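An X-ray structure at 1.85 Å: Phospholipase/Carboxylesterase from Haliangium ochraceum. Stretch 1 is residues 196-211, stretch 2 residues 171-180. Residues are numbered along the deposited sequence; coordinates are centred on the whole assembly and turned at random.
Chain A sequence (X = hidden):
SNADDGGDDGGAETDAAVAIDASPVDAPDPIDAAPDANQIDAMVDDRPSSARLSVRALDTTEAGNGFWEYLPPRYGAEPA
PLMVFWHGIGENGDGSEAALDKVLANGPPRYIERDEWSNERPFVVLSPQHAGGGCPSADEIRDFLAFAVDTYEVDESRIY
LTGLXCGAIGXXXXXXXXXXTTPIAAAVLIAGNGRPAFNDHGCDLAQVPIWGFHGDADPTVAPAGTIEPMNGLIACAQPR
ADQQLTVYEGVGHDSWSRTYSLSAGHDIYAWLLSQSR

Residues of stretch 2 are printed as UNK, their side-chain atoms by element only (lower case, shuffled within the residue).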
ATOM      1  N   PRO A 196      13.836  -9.715  -6.797  1.00 19.69           N
ATOM      2  CA  PRO A 196      13.957  -9.445  -8.233  1.00 21.74           C
ATOM      3  C   PRO A 196      14.083  -7.945  -8.562  1.00 22.77           C
ATOM      4  O   PRO A 196      14.895  -7.576  -9.410  1.00 23.55           O
ATOM      5  CB  PRO A 196      12.653 -10.018  -8.807  1.00 21.71           C
ATOM      6  CG  PRO A 196      12.306 -11.146  -7.849  1.00 20.20           C
ATOM      7  CD  PRO A 196      12.620 -10.511  -6.498  1.00 18.30           C
ATOM      8  N   ALA A 197      13.292  -7.106  -7.904  1.00 20.98           N
ATOM      9  CA  ALA A 197      13.367  -5.666  -8.168  1.00 21.15           C
ATOM     10  C   ALA A 197      14.761  -5.088  -7.888  1.00 22.03           C
ATOM     11  O   ALA A 197      15.298  -4.322  -8.694  1.00 23.55           O
ATOM     12  CB  ALA A 197      12.321  -4.929  -7.339  1.00 20.40           C
ATOM     13  N   PHE A 198      15.335  -5.441  -6.739  1.00 21.15           N
ATOM     14  CA  PHE A 198      16.650  -4.932  -6.386  1.00 22.46           C
ATOM     15  C   PHE A 198      17.753  -5.583  -7.216  1.00 24.22           C
ATOM     16  O   PHE A 198      18.738  -4.928  -7.553  1.00 26.72           O
ATOM     17  CB  PHE A 198      16.936  -5.126  -4.890  1.00 21.86           C
ATOM     18  CG  PHE A 198      18.239  -4.498  -4.461  1.00 24.04           C
ATOM     19  CD1 PHE A 198      18.366  -3.114  -4.413  1.00 24.72           C
ATOM     20  CD2 PHE A 198      19.341  -5.284  -4.161  1.00 25.64           C
ATOM     21  CE1 PHE A 198      19.561  -2.518  -4.055  1.00 26.63           C
ATOM     22  CE2 PHE A 198      20.563  -4.690  -3.802  1.00 27.26           C
ATOM     23  CZ  PHE A 198      20.666  -3.303  -3.759  1.00 27.93           C
ATOM     24  N   ASN A 199      17.602  -6.868  -7.534  1.00 23.27           N
ATOM     25  CA  ASN A 199      18.594  -7.534  -8.379  1.00 26.26           C
ATOM     26  C   ASN A 199      18.646  -6.859  -9.750  1.00 27.47           C
ATOM     27  O   ASN A 199      19.715  -6.691 -10.345  1.00 28.12           O
ATOM     28  CB  ASN A 199      18.285  -9.023  -8.531  1.00 27.23           C
ATOM     29  CG  ASN A 199      19.313  -9.739  -9.386  1.00 32.17           C
ATOM     30  OD1 ASN A 199      19.026 -10.178 -10.503  1.00 34.56           O
ATOM     31  ND2 ASN A 199      20.530  -9.824  -8.879  1.00 33.55           N
ATOM     32  N   ASP A 200      17.475  -6.456 -10.232  1.00 27.85           N
ATOM     33  CA  ASP A 200      17.352  -5.781 -11.516  1.00 30.54           C
ATOM     34  C   ASP A 200      17.971  -4.371 -11.496  1.00 31.49           C
ATOM     35  O   ASP A 200      18.752  -4.022 -12.370  1.00 33.71           O
ATOM     36  CB  ASP A 200      15.873  -5.709 -11.896  1.00 32.67           C
ATOM     37  CG  ASP A 200      15.640  -5.314 -13.336  1.00 37.55           C
ATOM     38  OD1 ASP A 200      16.442  -4.536 -13.898  1.00 40.60           O
ATOM     39  OD2 ASP A 200      14.624  -5.782 -13.904  1.00 39.09           O
ATOM     40  N   HIS A 201      17.608  -3.568 -10.504  1.00 29.88           N
ATOM     41  CA  HIS A 201      17.904  -2.135 -10.535  1.00 30.67           C
ATOM     42  C   HIS A 201      19.028  -1.662  -9.629  1.00 30.63           C
ATOM     43  O   HIS A 201      19.588  -0.590  -9.861  1.00 31.78           O
ATOM     44  CB  HIS A 201      16.645  -1.352 -10.178  1.00 29.30           C
ATOM     45  CG  HIS A 201      15.581  -1.408 -11.230  1.00 29.19           C
ATOM     46  ND1 HIS A 201      15.737  -0.838 -12.473  1.00 31.19           N
ATOM     47  CD2 HIS A 201      14.338  -1.944 -11.215  1.00 28.12           C
ATOM     48  CE1 HIS A 201      14.639  -1.028 -13.183  1.00 31.14           C
ATOM     49  NE2 HIS A 201      13.774  -1.693 -12.440  1.00 29.07           N
ATOM     50  N   GLY A 202      19.336  -2.426  -8.581  1.00 29.66           N
ATOM     51  CA  GLY A 202      20.344  -1.996  -7.619  1.00 30.05           C
ATOM     52  C   GLY A 202      20.033  -0.625  -7.044  1.00 29.70           C
ATOM     53  O   GLY A 202      18.879  -0.318  -6.758  1.00 28.07           O
ATOM     54  N   CYS A 203      21.043   0.236  -6.923  1.00 31.26           N
ATOM     55  CA  CYS A 203      20.824   1.500  -6.233  1.00 31.36           C
ATOM     56  C   CYS A 203      19.921   2.466  -7.000  1.00 31.15           C
ATOM     57  O   CYS A 203      19.469   3.458  -6.434  1.00 30.74           O
ATOM     58  CB  CYS A 203      22.163   2.148  -5.901  1.00 33.90           C
ATOM     59  SG  CYS A 203      23.009   1.188  -4.614  1.00 39.98           S
ATOM     60  N   ASP A 204      19.605   2.166  -8.256  1.00 30.81           N
ATOM     61  CA  ASP A 204      18.581   2.957  -8.953  1.00 30.36           C
ATOM     62  C   ASP A 204      17.249   2.892  -8.208  1.00 27.97           C
ATOM     63  O   ASP A 204      16.492   3.860  -8.183  1.00 26.78           O
ATOM     64  CB  ASP A 204      18.387   2.483 -10.394  1.00 31.72           C
ATOM     65  CG  ASP A 204      19.613   2.747 -11.276  1.00 35.62           C
ATOM     66  OD1 ASP A 204      20.546   3.453 -10.836  1.00 36.49           O
ATOM     67  OD2 ASP A 204      19.625   2.260 -12.424  1.00 37.15           O
ATOM     68  N   LEU A 205      16.954   1.738  -7.614  1.00 25.74           N
ATOM     69  CA  LEU A 205      15.719   1.573  -6.877  1.00 24.37           C
ATOM     70  C   LEU A 205      15.717   2.418  -5.599  1.00 24.33           C
ATOM     71  O   LEU A 205      14.664   2.746  -5.066  1.00 23.38           O
ATOM     72  CB  LEU A 205      15.512   0.101  -6.548  1.00 22.64           C
ATOM     73  CG  LEU A 205      14.265  -0.351  -5.791  1.00 20.98           C
ATOM     74  CD1 LEU A 205      13.016   0.059  -6.527  1.00 20.76           C
ATOM     75  CD2 LEU A 205      14.318  -1.850  -5.643  1.00 19.35           C
ATOM     76  N   ALA A 206      16.897   2.795  -5.128  1.00 24.74           N
ATOM     77  CA  ALA A 206      17.001   3.533  -3.862  1.00 25.61           C
ATOM     78  C   ALA A 206      16.515   4.985  -3.985  1.00 26.70           C
ATOM     79  O   ALA A 206      16.475   5.728  -2.995  1.00 25.81           O
ATOM     80  CB  ALA A 206      18.431   3.495  -3.343  1.00 26.55           C
ATOM     81  N   GLN A 207      16.122   5.382  -5.189  1.00 27.97           N
ATOM     82  CA  GLN A 207      15.533   6.699  -5.376  1.00 29.02           C
ATOM     83  C   GLN A 207      14.062   6.755  -4.938  1.00 26.70           C
ATOM     84  O   GLN A 207      13.490   7.832  -4.791  1.00 26.09           O
ATOM     85  CB  GLN A 207      15.677   7.132  -6.832  1.00 32.37           C
ATOM     86  CG  GLN A 207      17.130   7.418  -7.227  1.00 35.80           C
ATOM     87  CD  GLN A 207      17.765   8.507  -6.377  1.00 38.35           C
ATOM     88  OE1 GLN A 207      18.800   8.293  -5.734  1.00 39.06           O
ATOM     89  NE2 GLN A 207      17.162   9.690  -6.390  1.00 39.75           N
ATOM     90  N   VAL A 208      13.461   5.592  -4.715  1.00 23.81           N
ATOM     91  CA  VAL A 208      12.113   5.512  -4.155  1.00 23.40           C
ATOM     92  C   VAL A 208      12.184   5.185  -2.664  1.00 22.67           C
ATOM     93  O   VAL A 208      12.802   4.201  -2.289  1.00 22.59           O
ATOM     94  CB  VAL A 208      11.292   4.414  -4.860  1.00 22.58           C
ATOM     95  CG1 VAL A 208       9.917   4.300  -4.249  1.00 21.28           C
ATOM     96  CG2 VAL A 208      11.193   4.709  -6.349  1.00 24.67           C
ATOM     97  N   PRO A 209      11.553   6.004  -1.807  1.00 22.26           N
ATOM     98  CA  PRO A 209      11.595   5.702  -0.373  1.00 21.06           C
ATOM     99  C   PRO A 209      10.756   4.470  -0.079  1.00 19.68           C
ATOM    100  O   PRO A 209       9.592   4.425  -0.499  1.00 18.40           O
ATOM    101  CB  PRO A 209      10.989   6.957   0.292  1.00 21.43           C
ATOM    102  CG  PRO A 209      10.931   8.004  -0.784  1.00 23.84           C
ATOM    103  CD  PRO A 209      10.850   7.266  -2.098  1.00 23.26           C
ATOM    104  N   ILE A 210      11.343   3.477   0.586  1.00 19.52           N
ATOM    105  CA  ILE A 210      10.625   2.256   0.919  1.00 17.03           C
ATOM    106  C   ILE A 210      10.845   1.868   2.387  1.00 15.65           C
ATOM    107  O   ILE A 210      11.965   1.963   2.910  1.00 15.41           O
ATOM    108  CB  ILE A 210      11.058   1.068   0.009  1.00 16.90           C
ATOM    109  CG1 ILE A 210      10.924   1.451  -1.470  1.00 17.63           C
ATOM    110  CG2 ILE A 210      10.208  -0.183   0.369  1.00 14.25           C
ATOM    111  CD1 ILE A 210      11.478   0.385  -2.457  1.00 20.07           C
ATOM    112  N   TRP A 211       9.766   1.468   3.055  1.00 14.60           N
ATOM    113  CA  TRP A 211       9.870   0.858   4.374  1.00 14.20           C
ATOM    114  C   TRP A 211       9.361  -0.569   4.246  1.00 14.17           C
ATOM    115  O   TRP A 211       8.170  -0.802   3.986  1.00 14.87           O
ATOM    116  CB  TRP A 211       9.064   1.647   5.407  1.00 15.47           C
ATOM    117  CG  TRP A 211       9.324   1.277   6.846  1.00 14.72           C
ATOM    118  CD1 TRP A 211       9.962   0.164   7.319  1.00 14.54           C
ATOM    119  CD2 TRP A 211       8.934   2.043   7.989  1.00 14.93           C
ATOM    120  NE1 TRP A 211       9.987   0.197   8.713  1.00 13.96           N
ATOM    121  CE2 TRP A 211       9.371   1.352   9.136  1.00 14.83           C
ATOM    122  CE3 TRP A 211       8.257   3.264   8.149  1.00 15.53           C
ATOM    123  CZ2 TRP A 211       9.153   1.838  10.436  1.00 15.05           C
ATOM    124  CZ3 TRP A 211       8.032   3.750   9.436  1.00 17.08           C
ATOM    125  CH2 TRP A 211       8.483   3.039  10.566  1.00 16.30           C
ATOM    126  N   UNK A 171       3.489  -5.135  -5.628  1.00 14.97           N
ATOM    127  CA  UNK A 171       3.994  -3.767  -5.549  1.00 15.40           C
ATOM    128  C   UNK A 171       5.484  -3.718  -5.839  1.00 16.34           C
ATOM    129  O   UNK A 171       5.960  -2.790  -6.494  1.00 17.43           O
ATOM    130  o   UNK A 171       2.297  -2.908  -4.072  1.00 15.57           O
ATOM    131  c   UNK A 171       3.693  -3.171  -4.162  1.00 14.94           C
ATOM    132  N   UNK A 172       6.229  -4.711  -5.337  1.00 15.25           N
ATOM    133  CA  UNK A 172       7.646  -4.806  -5.664  1.00 16.52           C
ATOM    134  C   UNK A 172       7.833  -5.006  -7.165  1.00 18.46           C
ATOM    135  O   UNK A 172       8.704  -4.386  -7.794  1.00 19.70           O
ATOM    136  c   UNK A 172      10.762  -4.042  -3.671  1.00 17.23           C
ATOM    137  c   UNK A 172       8.733  -5.698  -3.461  1.00 14.94           C
ATOM    138  n   UNK A 172       8.873  -5.820  -1.216  1.00 13.88           N
ATOM    139  c   UNK A 172       8.307  -5.970  -4.906  1.00 15.77           C
ATOM    140  c   UNK A 172      11.706  -3.349  -2.900  1.00 17.71           C
ATOM    141  c   UNK A 172      11.726  -3.467  -1.505  1.00 16.59           C
ATOM    142  c   UNK A 172       9.874  -4.959  -1.605  1.00 14.87           C
ATOM    143  c   UNK A 172      10.827  -4.286  -0.839  1.00 15.57           C
ATOM    144  c   UNK A 172       8.191  -6.254  -2.331  1.00 14.50           C
ATOM    145  c   UNK A 172       9.815  -4.848  -3.013  1.00 15.63           C
ATOM    146  N   UNK A 173       7.010  -5.874  -7.757  1.00 17.17           N
ATOM    147  CA  UNK A 173       7.132  -6.126  -9.195  1.00 19.41           C
ATOM    148  C   UNK A 173       6.730  -4.900 -10.006  1.00 19.67           C
ATOM    149  O   UNK A 173       7.253  -4.656 -11.104  1.00 21.18           O
ATOM    150  n   UNK A 173       6.215  -9.670  -9.026  1.00 25.69           N
ATOM    151  o   UNK A 173       8.227  -8.681  -9.311  1.00 27.50           O
ATOM    152  c   UNK A 173       6.986  -8.621  -9.291  1.00 25.58           C
ATOM    153  c   UNK A 173       6.286  -7.321  -9.590  1.00 21.64           C
ATOM    154  N   UNK A 174       5.788  -4.142  -9.455  1.00 18.52           N
ATOM    155  CA  UNK A 174       5.380  -2.880 -10.072  1.00 20.67           C
ATOM    156  C   UNK A 174       6.570  -1.925 -10.152  1.00 21.55           C
ATOM    157  O   UNK A 174       6.815  -1.294 -11.191  1.00 23.56           O
ATOM    158  c   UNK A 174       4.438   1.573  -8.905  1.00 20.82           C
ATOM    159  c   UNK A 174       4.561   0.189  -8.640  1.00 19.61           C
ATOM    160  c   UNK A 174       3.826   1.993 -10.073  1.00 23.26           C
ATOM    161  o   UNK A 174       3.698   3.348 -10.333  1.00 24.04           O
ATOM    162  c   UNK A 174       3.465  -0.299 -10.727  1.00 22.72           C
ATOM    163  c   UNK A 174       4.082  -0.758  -9.554  1.00 20.81           C
ATOM    164  c   UNK A 174       4.234  -2.240  -9.283  1.00 19.63           C
ATOM    165  c   UNK A 174       3.343   1.064 -10.995  1.00 24.10           C
ATOM    166  N   UNK A 175       7.310  -1.829  -9.046  1.00 20.56           N
ATOM    167  CA  UNK A 175       8.496  -0.983  -9.019  1.00 22.12           C
ATOM    168  C   UNK A 175       9.569  -1.511  -9.971  1.00 23.34           C
ATOM    169  O   UNK A 175      10.260  -0.743 -10.628  1.00 25.06           O
ATOM    170  c   UNK A 175       8.204  -0.040  -6.626  1.00 20.28           C
ATOM    171  c   UNK A 175       9.044  -0.870  -7.590  1.00 20.35           C
ATOM    172  c   UNK A 175       8.157   1.418  -7.080  1.00 22.57           C
ATOM    173  c   UNK A 175       8.774  -0.154  -5.208  1.00 19.87           C
ATOM    174  N   UNK A 176       9.697  -2.825 -10.071  1.00 22.62           N
ATOM    175  CA  UNK A 176      10.688  -3.376 -10.987  1.00 24.07           C
ATOM    176  C   UNK A 176      10.383  -2.991 -12.432  1.00 25.39           C
ATOM    177  O   UNK A 176      11.288  -2.649 -13.219  1.00 26.52           O
ATOM    178  n   UNK A 176      14.055  -8.998 -13.920  1.00 42.23           N
ATOM    179  c   UNK A 176      11.812  -6.977 -11.832  1.00 30.85           C
ATOM    180  c   UNK A 176      13.057  -8.688 -13.106  1.00 38.96           C
ATOM    181  c   UNK A 176      11.799  -5.465 -11.802  1.00 28.44           C
ATOM    182  c   UNK A 176      10.759  -4.895 -10.863  1.00 24.71           C
ATOM    183  n   UNK A 176      12.233  -9.631 -12.672  1.00 38.25           N
ATOM    184  n   UNK A 176      12.877  -7.428 -12.729  1.00 36.08           N
ATOM    185  N   UNK A 177       9.104  -3.035 -12.789  1.00 24.77           N
ATOM    186  CA  UNK A 177       8.709  -2.785 -14.172  1.00 27.41           C
ATOM    187  C   UNK A 177       8.679  -1.306 -14.497  1.00 28.44           C
ATOM    188  O   UNK A 177       8.992  -0.911 -15.618  1.00 30.01           O
ATOM    189  c   UNK A 177       7.344  -3.401 -14.459  1.00 27.45           C
ATOM    190  N   UNK A 178       8.283  -0.496 -13.520  1.00 27.05           N
ATOM    191  CA  UNK A 178       7.908   0.893 -13.782  1.00 29.42           C
ATOM    192  C   UNK A 178       8.682   1.935 -12.972  1.00 29.92           C
ATOM    193  O   UNK A 178       8.226   3.074 -12.849  1.00 30.24           O
ATOM    194  n   UNK A 178       5.601   0.355 -15.814  1.00 32.85           N
ATOM    195  c   UNK A 178       5.565   0.221 -14.442  1.00 29.60           C
ATOM    196  c   UNK A 178       4.777  -0.520 -16.363  1.00 33.09           C
ATOM    197  n   UNK A 178       4.209  -1.219 -15.395  1.00 30.41           N
ATOM    198  c   UNK A 178       6.404   1.064 -13.537  1.00 28.39           C
ATOM    199  c   UNK A 178       4.683  -0.773 -14.184  1.00 27.99           C
ATOM    200  N   UNK A 179       9.843   1.545 -12.438  1.00 29.70           N
ATOM    201  CA  UNK A 179      10.694   2.459 -11.666  1.00 30.36           C
ATOM    202  C   UNK A 179      10.933   3.789 -12.385  1.00 33.95           C
ATOM    203  O   UNK A 179      10.812   4.845 -11.781  1.00 33.75           O
ATOM    204  c   UNK A 179      13.105   2.661 -10.630  1.00 30.43           C
ATOM    205  c   UNK A 179      12.638   3.053  -9.230  1.00 28.51           C
ATOM    206  c   UNK A 179      14.426   1.925 -10.537  1.00 29.99           C
ATOM    207  c   UNK A 179      12.045   1.811 -11.353  1.00 30.27           C
ATOM    208  N   UNK A 180      11.264   3.741 -13.672  1.00 37.37           N
ATOM    209  CA  UNK A 180      11.626   4.971 -14.384  1.00 42.08           C
ATOM    210  C   UNK A 180      10.443   5.905 -14.640  1.00 40.87           C
ATOM    211  O   UNK A 180      10.639   7.072 -14.952  1.00 44.25           O
ATOM    212  o   UNK A 180      14.197   3.864 -14.426  1.00 55.93           O
ATOM    213  c   UNK A 180      13.526   3.715 -15.476  1.00 54.30           C
ATOM    214  c   UNK A 180      12.325   4.619 -15.697  1.00 48.83           C
ATOM    215  o   UNK A 180      13.792   2.840 -16.326  1.00 57.61           O
TER
HETATM  216  O   HOH W   1      10.452  -7.880  -7.013  1.00 22.64           O

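Position 171 carries one carbon and then one oxygen, a short hydroxyl out of reach of stretch 1; it is S171, its hydroxyl satisfied elsewhere in the structure.

Position 172 has one carbon leading to fused five- and six-membered rings with eight carbons and one nitrogen. The six-membered part reaches A197, L205 and I210, and such an indole can only be W172. Its CZ3 lies 3.8 Å from I210 CD1, and L205 CD2 meets the ring edge, 4.1 Å from the same CZ3. A197 lies where the backbones come close, its CA 4.5 Å from the CA of position 176 and its CB 3.7 Å from W172 O.

At 173 two carbons end in one oxygen and one nitrogen: N173. It makes no direct contact; a water lies with its O 3.3 Å from N173 OD1 and accepts from A197 N, its O 3.1 Å from that nitrogen.

Position 174, one carbon and a six-carbon ring bearing an oxygen, lies out of reach: Y174.

Position 175 shows four carbons forked at the second, pointing toward stretch 1 among L205, V208 and I210. This is L175, with CD1 3.9 Å from I210 CD1 and CD2 4.4 Å from V208 CG1.

Position 176 extends through three carbons and a nitrogen to a carbon with two more nitrogens, near the carboxylate of D200: R176. The chain is fully extended (chi1 to chi3 all t) and sits among P196, A197, D200 and H201. NE donates to D200 OD2 at 2.7 Å, nearly straight, in a salt bridge; R176 NH2 adds a weak bond to D200 OD2 at 3.3 Å. P196 O lies over one face of the guanidinium.

Position 177, a single carbon directed away, is A177. Position 178 has one carbon and a five-membered ring of three carbons and two nitrogens, also directed away: H178.

Position 179 has four carbons forked at the second and points toward stretch 1, touching H201, D204, L205 and V208. It is L179. Its CD2 lies over one face of the H201 ring, 3.7 Å from the ring centroid, a CH-pi contact; CD1 packs 3.6 Å from V208 CG2.

Position 180 ends two carbons in two oxygens, beyond contact range: D180.

The helices run nearly parallel, 18° apart and 8.8 Å at closest approach. W172, L175 and L179 supply the apolar packing, while R176 adds a salt bridge on an exposed border. H201 links both modes: NE2 donates to R176 O at 2.8 Å, fixing the imidazole edge while its face receives L179.

Stretch 2 171-180: SWNYLRAHLD
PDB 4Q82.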